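Long-range contacts in Alr1585 protein (Nostoc sp., PDB 5C2I), which probably acts as a DyP-type haem peroxidase, using hydrogen peroxide to oxidise dyes and other electron donors: residues K247-S252 / A458-F463; F225-P230 / T311-Y316; R403-Q408 / P419-P424. The protein carries 1 engineered substitution. One frame throughout, in Å; residues are numbered along the deposited sequence.

Contact 1: residues K247-S252 / A458-F463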
loop_
_atom_site.group_PDB
_atom_site.type_symbol
_atom_site.label_atom_id
_atom_site.label_comp_id
_atom_site.label_asym_id
_atom_site.label_seq_id
_atom_site.Cartn_x
_atom_site.Cartn_y
_atom_site.Cartn_z
ATOM N N LYS A 247 -29.113 40.146 4.540
ATOM C CA LYS A 247 -28.416 41.308 5.081
ATOM C C LYS A 247 -26.887 41.081 4.995
ATOM O O LYS A 247 -26.111 42.019 5.106
ATOM C CB LYS A 247 -28.820 41.583 6.535
ATOM C CG LYS A 247 -30.286 41.893 6.778
ATOM C CD LYS A 247 -30.715 43.113 6.022
ATOM C CE LYS A 247 -32.113 43.495 6.486
ATOM N NZ LYS A 247 -32.902 44.063 5.370
ATOM N N ASP A 248 -26.485 39.828 4.807
ATOM C CA ASP A 248 -25.109 39.440 4.883
ATOM C C ASP A 248 -24.739 38.513 3.734
ATOM O O ASP A 248 -24.207 37.450 3.957
ATOM C CB ASP A 248 -24.906 38.766 6.264
ATOM C CG ASP A 248 -24.724 39.765 7.379
ATOM O OD1 ASP A 248 -24.209 40.878 7.117
ATOM O OD2 ASP A 248 -25.030 39.424 8.521
ATOM N N SER A 249 -25.008 38.940 2.510
ATOM C CA SER A 249 -24.707 38.154 1.294
ATOM C C SER A 249 -23.389 38.558 0.667
ATOM O O SER A 249 -23.250 39.693 0.158
ATOM C CB SER A 249 -25.805 38.386 0.255
ATOM O OG SER A 249 -27.038 37.843 0.705
ATOM N N TYR A 250 -22.418 37.640 0.698
ATOM C CA TYR A 250 -21.064 37.941 0.251
ATOM C C TYR A 250 -20.589 36.956 -0.775
ATOM O O TYR A 250 -21.108 35.817 -0.858
ATOM C CB TYR A 250 -20.084 37.936 1.443
ATOM C CG TYR A 250 -20.243 39.142 2.311
ATOM C CD1 TYR A 250 -21.262 39.224 3.245
ATOM C CD2 TYR A 250 -19.399 40.246 2.154
ATOM C CE1 TYR A 250 -21.448 40.364 4.018
ATOM C CE2 TYR A 250 -19.597 41.385 2.921
ATOM C CZ TYR A 250 -20.608 41.441 3.844
ATOM O OH TYR A 250 -20.795 42.584 4.598
ATOM N N GLY A 251 -19.585 37.408 -1.530
ATOM C CA GLY A 251 -18.897 36.607 -2.515
ATOM C C GLY A 251 -17.403 36.953 -2.509
ATOM O O GLY A 251 -16.913 37.656 -1.601
ATOM N N SER A 252 -16.690 36.431 -3.501
ATOM C CA SER A 252 -15.262 36.654 -3.651
ATOM C C SER A 252 -14.892 36.532 -5.099
ATOM O O SER A 252 -15.596 35.896 -5.881
ATOM C CB SER A 252 -14.457 35.651 -2.795
ATOM O OG SER A 252 -13.052 35.958 -2.837
ATOM N N ALA A 458 -17.614 34.534 -7.370
ATOM C CA ALA A 458 -18.418 33.538 -6.670
ATOM C C ALA A 458 -19.593 34.267 -6.037
ATOM O O ALA A 458 -19.415 34.923 -5.017
ATOM C CB ALA A 458 -17.593 32.853 -5.594
ATOM N N PRO A 459 -20.806 34.180 -6.633
ATOM C CA PRO A 459 -21.908 34.928 -6.054
ATOM C C PRO A 459 -22.436 34.317 -4.763
ATOM O O PRO A 459 -22.143 33.172 -4.457
ATOM C CB PRO A 459 -22.988 34.889 -7.160
ATOM C CG PRO A 459 -22.306 34.371 -8.371
ATOM C CD PRO A 459 -21.191 33.507 -7.874
ATOM N N SER A 460 -23.213 35.091 -4.018
ATOM C CA SER A 460 -23.923 34.583 -2.857
ATOM C C SER A 460 -24.904 33.533 -3.337
ATOM O O SER A 460 -25.349 33.555 -4.510
ATOM C CB SER A 460 -24.670 35.731 -2.152
ATOM O OG SER A 460 -25.719 36.261 -2.958
ATOM N N ILE A 461 -25.206 32.592 -2.460
ATOM C CA ILE A 461 -26.091 31.495 -2.775
ATOM C C ILE A 461 -27.534 31.985 -3.039
ATOM O O ILE A 461 -28.166 31.525 -4.001
ATOM C CB ILE A 461 -26.032 30.407 -1.682
ATOM C CG1 ILE A 461 -24.617 29.777 -1.719
ATOM C CG2 ILE A 461 -27.135 29.379 -1.899
ATOM C CD1 ILE A 461 -24.285 28.883 -0.541
ATOM N N SER A 462 -28.003 32.942 -2.252
ATOM C CA SER A 462 -29.356 33.500 -2.420
ATOM C C SER A 462 -29.531 34.127 -3.792
ATOM O O SER A 462 -30.586 33.955 -4.427
ATOM C CB SER A 462 -29.719 34.503 -1.298
ATOM O OG SER A 462 -28.811 35.611 -1.262
ATOM N N PHE A 463 -28.520 34.818 -4.292
ATOM C CA PHE A 463 -28.584 35.353 -5.639
ATOM C C PHE A 463 -28.874 34.244 -6.650
ATOM O O PHE A 463 -29.797 34.372 -7.500
ATOM C CB PHE A 463 -27.320 36.080 -6.021
ATOM C CG PHE A 463 -27.185 36.361 -7.482
ATOM C CD1 PHE A 463 -27.919 37.374 -8.090
ATOM C CD2 PHE A 463 -26.273 35.679 -8.260
ATOM C CE1 PHE A 463 -27.794 37.671 -9.435
ATOM C CE2 PHE A 463 -26.118 35.978 -9.636
ATOM C CZ PHE A 463 -26.889 36.962 -10.232
HETATM O O HOH W 1 -20.491 33.388 -2.065
#

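Contact 2: residues F225-P230 / T311-Y316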
loop_
_atom_site.group_PDB
_atom_site.type_symbol
_atom_site.label_atom_id
_atom_site.label_comp_id
_atom_site.label_asym_id
_atom_site.label_seq_id
_atom_site.Cartn_x
_atom_site.Cartn_y
_atom_site.Cartn_z
ATOM N N PHE A 225 2.528 32.325 16.544
ATOM C CA PHE A 225 2.666 33.379 15.469
ATOM C C PHE A 225 3.680 34.446 15.854
ATOM O O PHE A 225 3.507 35.597 15.502
ATOM C CB PHE A 225 1.307 34.090 15.206
ATOM C CG PHE A 225 0.200 33.188 14.737
ATOM C CD1 PHE A 225 0.433 32.079 13.924
ATOM C CD2 PHE A 225 -1.128 33.503 15.063
ATOM C CE1 PHE A 225 -0.634 31.281 13.516
ATOM C CE2 PHE A 225 -2.184 32.703 14.654
ATOM C CZ PHE A 225 -1.937 31.598 13.853
ATOM N N ASP A 226 4.706 34.100 16.621
ATOM C CA ASP A 226 5.603 35.146 17.133
ATOM C C ASP A 226 6.497 35.813 16.073
ATOM O O ASP A 226 7.058 36.868 16.354
ATOM C CB ASP A 226 6.363 34.716 18.382
ATOM C CG ASP A 226 7.363 33.616 18.179
ATOM O OD1 ASP A 226 7.755 33.272 17.080
ATOM O OD2 ASP A 226 7.796 33.105 19.244
ATOM N N LYS A 227 6.620 35.236 14.889
ATOM C CA LYS A 227 7.366 35.892 13.789
ATOM C C LYS A 227 6.511 36.379 12.610
ATOM O O LYS A 227 6.940 37.236 11.824
ATOM C CB LYS A 227 8.439 34.930 13.250
ATOM C CG LYS A 227 9.486 34.550 14.287
ATOM C CD LYS A 227 10.353 35.752 14.641
ATOM C CE LYS A 227 11.157 35.476 15.914
ATOM N NZ LYS A 227 12.229 34.522 15.580
ATOM N N TRP A 228 5.331 35.821 12.451
ATOM C CA TRP A 228 4.447 36.138 11.331
ATOM C C TRP A 228 3.019 35.841 11.742
ATOM O O TRP A 228 2.742 34.747 12.240
ATOM C CB TRP A 228 4.766 35.286 10.094
ATOM C CG TRP A 228 3.757 35.360 9.011
ATOM C CD1 TRP A 228 2.824 34.394 8.675
ATOM C CD2 TRP A 228 3.514 36.466 8.101
ATOM N NE1 TRP A 228 2.093 34.809 7.594
ATOM C CE2 TRP A 228 2.483 36.071 7.227
ATOM C CE3 TRP A 228 4.114 37.706 7.904
ATOM C CZ2 TRP A 228 1.994 36.907 6.195
ATOM C CZ3 TRP A 228 3.632 38.529 6.868
ATOM C CH2 TRP A 228 2.587 38.135 6.063
ATOM N N ASP A 229 2.132 36.816 11.540
ATOM C CA ASP A 229 0.693 36.637 11.763
ATOM C C ASP A 229 -0.018 36.300 10.448
ATOM O O ASP A 229 -0.198 37.170 9.608
ATOM C CB ASP A 229 0.120 37.923 12.369
ATOM C CG ASP A 229 -1.366 37.828 12.691
ATOM O OD1 ASP A 229 -1.991 36.763 12.436
ATOM O OD2 ASP A 229 -1.890 38.831 13.227
ATOM N N PRO A 230 -0.474 35.035 10.263
ATOM C CA PRO A 230 -1.138 34.656 9.031
ATOM C C PRO A 230 -2.636 35.013 8.931
ATOM O O PRO A 230 -3.240 34.862 7.883
ATOM C CB PRO A 230 -1.031 33.137 9.056
ATOM C CG PRO A 230 -1.207 32.825 10.498
ATOM C CD PRO A 230 -0.398 33.901 11.215
ATOM N N THR A 311 7.452 24.613 8.924
ATOM C CA THR A 311 7.181 25.836 9.644
ATOM C C THR A 311 6.778 26.979 8.695
ATOM O O THR A 311 7.262 27.050 7.567
ATOM C CB THR A 311 8.389 26.257 10.517
ATOM O OG1 THR A 311 7.948 27.242 11.457
ATOM C CG2 THR A 311 9.538 26.811 9.697
ATOM N N ASN A 312 5.902 27.858 9.192
ATOM C CA ASN A 312 5.610 29.147 8.572
ATOM C C ASN A 312 5.956 30.319 9.436
ATOM O O ASN A 312 5.614 31.484 9.115
ATOM C CB ASN A 312 4.145 29.222 8.126
ATOM C CG ASN A 312 3.957 30.222 6.990
ATOM O OD1 ASN A 312 4.805 30.333 6.104
ATOM N ND2 ASN A 312 2.889 30.969 7.051
ATOM N N ASN A 313 6.661 30.022 10.539
ATOM C CA ASN A 313 6.872 31.021 11.526
ATOM C C ASN A 313 8.198 31.706 11.273
ATOM O O ASN A 313 9.185 31.429 11.929
ATOM C CB ASN A 313 6.836 30.462 12.934
ATOM C CG ASN A 313 6.888 31.554 13.966
ATOM O OD1 ASN A 313 6.120 32.535 13.880
ATOM N ND2 ASN A 313 7.743 31.391 14.983
ATOM N N PHE A 314 8.204 32.627 10.322
ATOM C CA PHE A 314 9.399 33.356 10.080
ATOM C C PHE A 314 9.085 34.641 9.394
ATOM O O PHE A 314 7.977 34.845 8.856
ATOM C CB PHE A 314 10.374 32.538 9.221
ATOM C CG PHE A 314 9.883 32.236 7.832
ATOM C CD1 PHE A 314 9.079 31.150 7.583
ATOM C CD2 PHE A 314 10.202 33.078 6.773
ATOM C CE1 PHE A 314 8.597 30.895 6.306
ATOM C CE2 PHE A 314 9.733 32.824 5.509
ATOM C CZ PHE A 314 8.913 31.724 5.260
ATOM N N ASN A 315 10.079 35.508 9.439
ATOM C CA ASN A 315 10.030 36.686 8.616
ATOM C C ASN A 315 11.465 36.828 8.101
ATOM O O ASN A 315 12.294 35.928 8.282
ATOM C CB ASN A 315 9.496 37.887 9.409
ATOM C CG ASN A 315 10.291 38.154 10.671
ATOM O OD1 ASN A 315 11.505 38.207 10.626
ATOM N ND2 ASN A 315 9.624 38.256 11.808
ATOM N N TYR A 316 11.768 37.933 7.459
ATOM C CA TYR A 316 13.112 38.056 6.919
ATOM C C TYR A 316 13.972 39.067 7.728
ATOM O O TYR A 316 15.030 39.534 7.251
ATOM C CB TYR A 316 13.000 38.472 5.468
ATOM C CG TYR A 316 12.263 37.445 4.619
ATOM C CD1 TYR A 316 12.794 36.182 4.424
ATOM C CD2 TYR A 316 11.052 37.748 3.994
ATOM C CE1 TYR A 316 12.134 35.243 3.641
ATOM C CE2 TYR A 316 10.363 36.802 3.213
ATOM C CZ TYR A 316 10.894 35.556 3.054
ATOM O OH TYR A 316 10.219 34.619 2.282
HETATM O O HOH W 2 3.692 32.302 12.414
HETATM O O HOH W 3 0.587 33.025 5.981
#

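Contact 3: residues R403-Q408 / P419-P424. With HEM (protoporphyrin IX containing Fe), chain E.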
loop_
_atom_site.group_PDB
_atom_site.type_symbol
_atom_site.label_atom_id
_atom_site.label_comp_id
_atom_site.label_asym_id
_atom_site.label_seq_id
_atom_site.Cartn_x
_atom_site.Cartn_y
_atom_site.Cartn_z
ATOM N N ARG A 403 3.533 43.697 -10.182
ATOM C CA ARG A 403 4.350 44.666 -9.448
ATOM C C ARG A 403 5.440 44.017 -8.624
ATOM O O ARG A 403 6.440 44.661 -8.277
ATOM C CB ARG A 403 3.454 45.532 -8.544
ATOM C CG ARG A 403 2.289 46.214 -9.287
ATOM C CD ARG A 403 2.683 47.538 -9.891
ATOM N NE ARG A 403 3.144 48.524 -8.890
ATOM C CZ ARG A 403 2.410 49.515 -8.362
ATOM N NH1 ARG A 403 1.139 49.694 -8.715
ATOM N NH2 ARG A 403 2.962 50.336 -7.458
ATOM N N TRP A 404 5.246 42.770 -8.232
ATOM C CA TRP A 404 6.215 42.054 -7.377
ATOM C C TRP A 404 7.000 40.985 -8.145
ATOM O O TRP A 404 8.224 41.098 -8.287
ATOM C CB TRP A 404 5.527 41.454 -6.146
ATOM C CG TRP A 404 5.075 42.506 -5.148
ATOM C CD1 TRP A 404 5.325 43.868 -5.192
ATOM C CD2 TRP A 404 4.385 42.268 -3.906
ATOM N NE1 TRP A 404 4.778 44.470 -4.086
ATOM C CE2 TRP A 404 4.217 43.504 -3.280
ATOM C CE3 TRP A 404 3.899 41.125 -3.280
ATOM C CZ2 TRP A 404 3.579 43.634 -2.017
ATOM C CZ3 TRP A 404 3.234 41.248 -2.051
ATOM C CH2 TRP A 404 3.082 42.490 -1.438
ATOM N N ALA A 405 6.307 39.989 -8.670
ATOM C CA ALA A 405 6.971 38.891 -9.359
ATOM C C ALA A 405 7.718 39.303 -10.635
ATOM O O ALA A 405 8.900 38.981 -10.800
ATOM C CB ALA A 405 6.005 37.748 -9.623
ATOM N N ASN A 406 7.059 40.013 -11.526
ATOM C CA ASN A 406 7.659 40.348 -12.812
ATOM C C ASN A 406 8.809 41.354 -12.781
ATOM O O ASN A 406 9.808 41.130 -13.449
ATOM C CB ASN A 406 6.590 40.855 -13.785
ATOM C CG ASN A 406 5.579 39.785 -14.166
ATOM O OD1 ASN A 406 5.731 38.603 -13.860
ATOM N ND2 ASN A 406 4.534 40.217 -14.849
ATOM N N PRO A 407 8.688 42.455 -12.005
ATOM C CA PRO A 407 9.672 43.511 -12.251
ATOM C C PRO A 407 11.087 43.192 -11.763
ATOM O O PRO A 407 11.276 42.626 -10.673
ATOM C CB PRO A 407 9.134 44.694 -11.452
ATOM C CG PRO A 407 7.653 44.447 -11.367
ATOM C CD PRO A 407 7.552 42.956 -11.206
ATOM N N GLN A 408 12.072 43.590 -12.571
ATOM C CA GLN A 408 13.480 43.356 -12.171
ATOM C C GLN A 408 13.883 44.202 -10.949
ATOM O O GLN A 408 14.817 43.842 -10.270
ATOM C CB GLN A 408 14.454 43.540 -13.329
ATOM C CG GLN A 408 14.558 44.980 -13.766
ATOM C CD GLN A 408 15.780 45.333 -14.639
ATOM O OE1 GLN A 408 15.888 44.926 -15.774
ATOM N NE2 GLN A 408 16.664 46.172 -14.105
ATOM N N PRO A 419 12.215 33.806 -10.355
ATOM C CA PRO A 419 12.711 32.819 -11.332
ATOM C C PRO A 419 11.737 31.674 -11.556
ATOM O O PRO A 419 11.821 30.969 -12.566
ATOM C CB PRO A 419 13.988 32.289 -10.678
ATOM C CG PRO A 419 13.696 32.428 -9.210
ATOM C CD PRO A 419 12.974 33.742 -9.098
ATOM N N LEU A 420 10.745 31.557 -10.675
ATOM C CA LEU A 420 9.708 30.562 -10.849
ATOM C C LEU A 420 8.582 31.030 -11.756
ATOM O O LEU A 420 8.230 30.330 -12.693
ATOM C CB LEU A 420 9.158 30.184 -9.446
ATOM C CG LEU A 420 8.307 28.935 -9.366
ATOM C CD1 LEU A 420 9.129 27.698 -9.709
ATOM C CD2 LEU A 420 7.682 28.785 -7.967
ATOM N N ILE A 421 8.020 32.233 -11.511
ATOM C CA ILE A 421 6.818 32.684 -12.211
ATOM C C ILE A 421 6.936 34.057 -12.882
ATOM O O ILE A 421 5.996 34.513 -13.558
ATOM C CB ILE A 421 5.578 32.767 -11.260
ATOM C CG1 ILE A 421 5.771 33.848 -10.201
ATOM C CG2 ILE A 421 5.274 31.451 -10.637
ATOM C CD1 ILE A 421 4.496 34.327 -9.521
ATOM N N GLY A 422 8.076 34.725 -12.757
ATOM C CA GLY A 422 8.225 36.030 -13.322
ATOM C C GLY A 422 8.264 36.027 -14.848
ATOM O O GLY A 422 8.996 35.241 -15.447
ATOM N N GLN A 423 7.511 36.921 -15.466
ATOM C CA GLN A 423 7.514 37.102 -16.945
ATOM C C GLN A 423 7.792 38.546 -17.292
ATOM O O GLN A 423 7.071 39.420 -16.809
ATOM C CB GLN A 423 6.130 36.782 -17.571
ATOM C CG GLN A 423 5.228 35.953 -16.799
ATOM C CD GLN A 423 3.981 35.543 -17.565
ATOM O OE1 GLN A 423 4.000 34.548 -18.255
ATOM N NE2 GLN A 423 2.875 36.227 -17.325
ATOM N N PRO A 424 8.776 38.812 -18.194
ATOM C CA PRO A 424 9.644 37.831 -18.844
ATOM C C PRO A 424 10.739 37.341 -17.920
ATOM O O PRO A 424 10.989 37.982 -16.871
ATOM C CB PRO A 424 10.249 38.625 -20.001
ATOM C CG PRO A 424 10.294 40.057 -19.491
ATOM C CD PRO A 424 9.002 40.175 -18.712
HETATM C CHA HEM E . 4.104 30.027 -2.312
HETATM C CHB HEM E . 4.976 27.156 -6.087
HETATM C CHC HEM E . 2.484 30.175 -8.932
HETATM C CHD HEM E . 1.855 33.135 -5.188
HETATM C C1A HEM E . 4.578 28.989 -3.097
HETATM C C2A HEM E . 5.401 27.920 -2.633
HETATM C C3A HEM E . 5.642 27.119 -3.694
HETATM C C4A HEM E . 4.954 27.674 -4.796
HETATM C CMA HEM E . 6.432 25.838 -3.724
HETATM C CAA HEM E . 5.924 27.693 -1.208
HETATM C CBA HEM E . 5.037 26.907 -0.240
HETATM C CGA HEM E . 3.741 27.646 -0.056
HETATM O O1A HEM E . 3.622 28.596 0.772
HETATM O O2A HEM E . 2.777 27.309 -0.746
HETATM C C1B HEM E . 4.320 27.730 -7.175
HETATM C C2B HEM E . 4.282 27.149 -8.490
HETATM C C3B HEM E . 3.566 27.951 -9.265
HETATM C C4B HEM E . 3.205 29.091 -8.419
HETATM C CMB HEM E . 4.912 25.855 -8.867
HETATM C CAB HEM E . 3.137 27.829 -10.680
HETATM C CBB HEM E . 3.021 26.658 -11.331
HETATM C C1C HEM E . 2.126 31.298 -8.169
HETATM C C2C HEM E . 1.553 32.458 -8.648
HETATM C C3C HEM E . 1.399 33.305 -7.581
HETATM C C4C HEM E . 1.865 32.625 -6.450
HETATM C CMC HEM E . 1.106 32.753 -10.050
HETATM C CAC HEM E . 0.889 34.675 -7.542
HETATM C CBC HEM E . 0.937 35.590 -8.478
HETATM C C1D HEM E . 2.335 32.419 -4.092
HETATM C C2D HEM E . 2.232 32.958 -2.741
HETATM C C3D HEM E . 2.893 32.129 -1.945
HETATM C C4D HEM E . 3.354 31.044 -2.838
HETATM C CMD HEM E . 1.539 34.235 -2.291
HETATM C CAD HEM E . 3.027 32.247 -0.454
HETATM C CBD HEM E . 4.205 33.126 -0.016
HETATM C CGD HEM E . 4.231 33.219 1.475
HETATM O O1D HEM E . 5.280 32.894 2.024
HETATM O O2D HEM E . 3.229 33.619 2.162
HETATM N NA HEM E . 4.375 28.869 -4.439
HETATM N NB HEM E . 3.744 28.890 -7.217
HETATM N NC HEM E . 2.409 31.434 -6.841
HETATM N ND HEM E . 3.080 31.312 -4.125
HETATM FE FE HEM E . 3.427 30.157 -5.630
HETATM O O HOH W 4 11.122 40.454 -15.837
HETATM O O HOH W 5 1.359 29.085 -5.431
#

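Contact 1: residues K247-S252 / A458-F463
A458 N donates to S252 O in a 2.9 Å bond that is almost straight (173°) and meets the carbonyl oxygen nearly head-on. The return bond from S252 N to A458 O is weak. A458 CB also comes within 3.7 Å of S252 O. Next to this pair G251, which has no side chain, brings its CA within 3.1 Å of A458 O. Beyond this point A458-F463 turns away, yet Y250 O still lies 3.7 Å from S460 CA. A water lies 2.8 Å from Y250 O and also close to P459 O, and cannot serve all its neighbours at once.

The contact marks where antiparallel strands 250-261 and 448-458 of the C-terminal ferredoxin-like half part company, the latter chain passing into helix 461-465. A458 and P459 rest on F97 and L98 of strand 93-98, which belongs to the other five-stranded sheet, so the two halves of the fold meet here.

S460 is the N-cap of that helix. Its OG stands between the backbone N and carbonyl carbon (chi1 66°), where it accepts a weak bond from F463 N while also bonding D241. Its CB meets S249 CB at 3.8 Å, a methylene-to-methylene touch. Past it, S249 OG and S462 OG lie 3.5 Å apart, and both are hydrogen-bonded to the same carboxylate oxygen, OD2 of D29 at the end of helix 24-29, with the backbone N of N245 a further partner of S462 OG. That shared acceptor ties the loop before the strand to the first turn of the helix. Y250, between S249 and G251, directs its CB away from A458-F463, and D248 O lies in the plane of its ring, at the edge.

Contact 2: residues F225-P230 / T311-Y316
N313 reaches across to two consecutive residues of 225-230: its ND2 donates to D226 OD1 (2.8 Å, 176°) and its OD1 accepts from K227 N (2.9 Å). Two irregular loops are joined here by asparagine amides rather than by sheet pairing; N313 is the centre of an inverse gamma turn, and T311 OG1 accepts from N313 N in an ST turn. The carboxylate of D226 is met on its syn side, 30° out of plane, whereas OD1 of D226 lies in the amide plane of N313. CG of N313 is anti to the backbone N (chi1 -173°), which carries the amide out to K227; the two side chains cross at about a right angle. K227 CB meets F314 CA at 3.7 Å. N315 adds a third bond, from ND2 to K227 O on an in-plane lone pair.

Deeper, W228 CB touches F314 O at 3.5 Å. R337, itself a haem partner, bonds F314 O and N312 OD1 and makes cation-pi contacts with the F314 and W228 rings, so it links both loops to the haem. Two waters finish the seam: one donates to W228 O and N313 OD1, the other accepts from W228 NE1 at 2.8 Å and weakly from N312 ND2.

Contact 3: residues R403-Q408 / P419-P424
I421 sends its two branches from CB to different neighbours, A405 and the haem. On the longer branch CG1, standing between the backbone N and carbonyl carbon (chi1 66°), passes 3.9 Å from A405 CB. CD1 at its tip is wedged between that methyl (3.7 Å) and C2C of the porphyrin (3.6 Å). The short branch, CG2, lies against the meso carbon CHC at 3.5 Å. L420 joins it, its CD2 near C1B, and both residues also touch H330 and I448. They lie on the haem face turned away from the water that binds the iron. A405 of helix 397-405 backs this apolar wall of the peroxidase pocket.

Behind the wall the N406 side chain grips the loop at a backbone N-H. Q423 N donates to N406 OD1 (2.9 Å) in a straight line, but from well above the carbonyl plane, 59° out of it. The same OD1 takes a bond from Q401 NE2, which also reaches I421 O, while N406 ND2 is bonded to L132 O. The Q423-P424 peptide is cis, and beyond it a water donates to N406 O and P424 O (2.7 Å).

In the fold
Along the chain the segments run 225-230, 247-252, 311-316, 403-408, 419-424, 458-463: contacts 1 and 2 interleave, and contact 3 falls between the two segments of contact 1. Contacts 1 and 3 lie on opposite sides of the chain's centre, their own centres about 34 Å apart; centre to centre, contact 2 is about 32 Å from contact 1 and about 24 Å from contact 3, and none touches another. Strand 448-458 links two of them, with I448 beside the haem-facing loop of contact 3 and A458 at contact 1. Contact 3 touches the haem and the N312 side chain of contact 2 lies about 5 Å from it, whereas contact 1 lies remote from the cofactor.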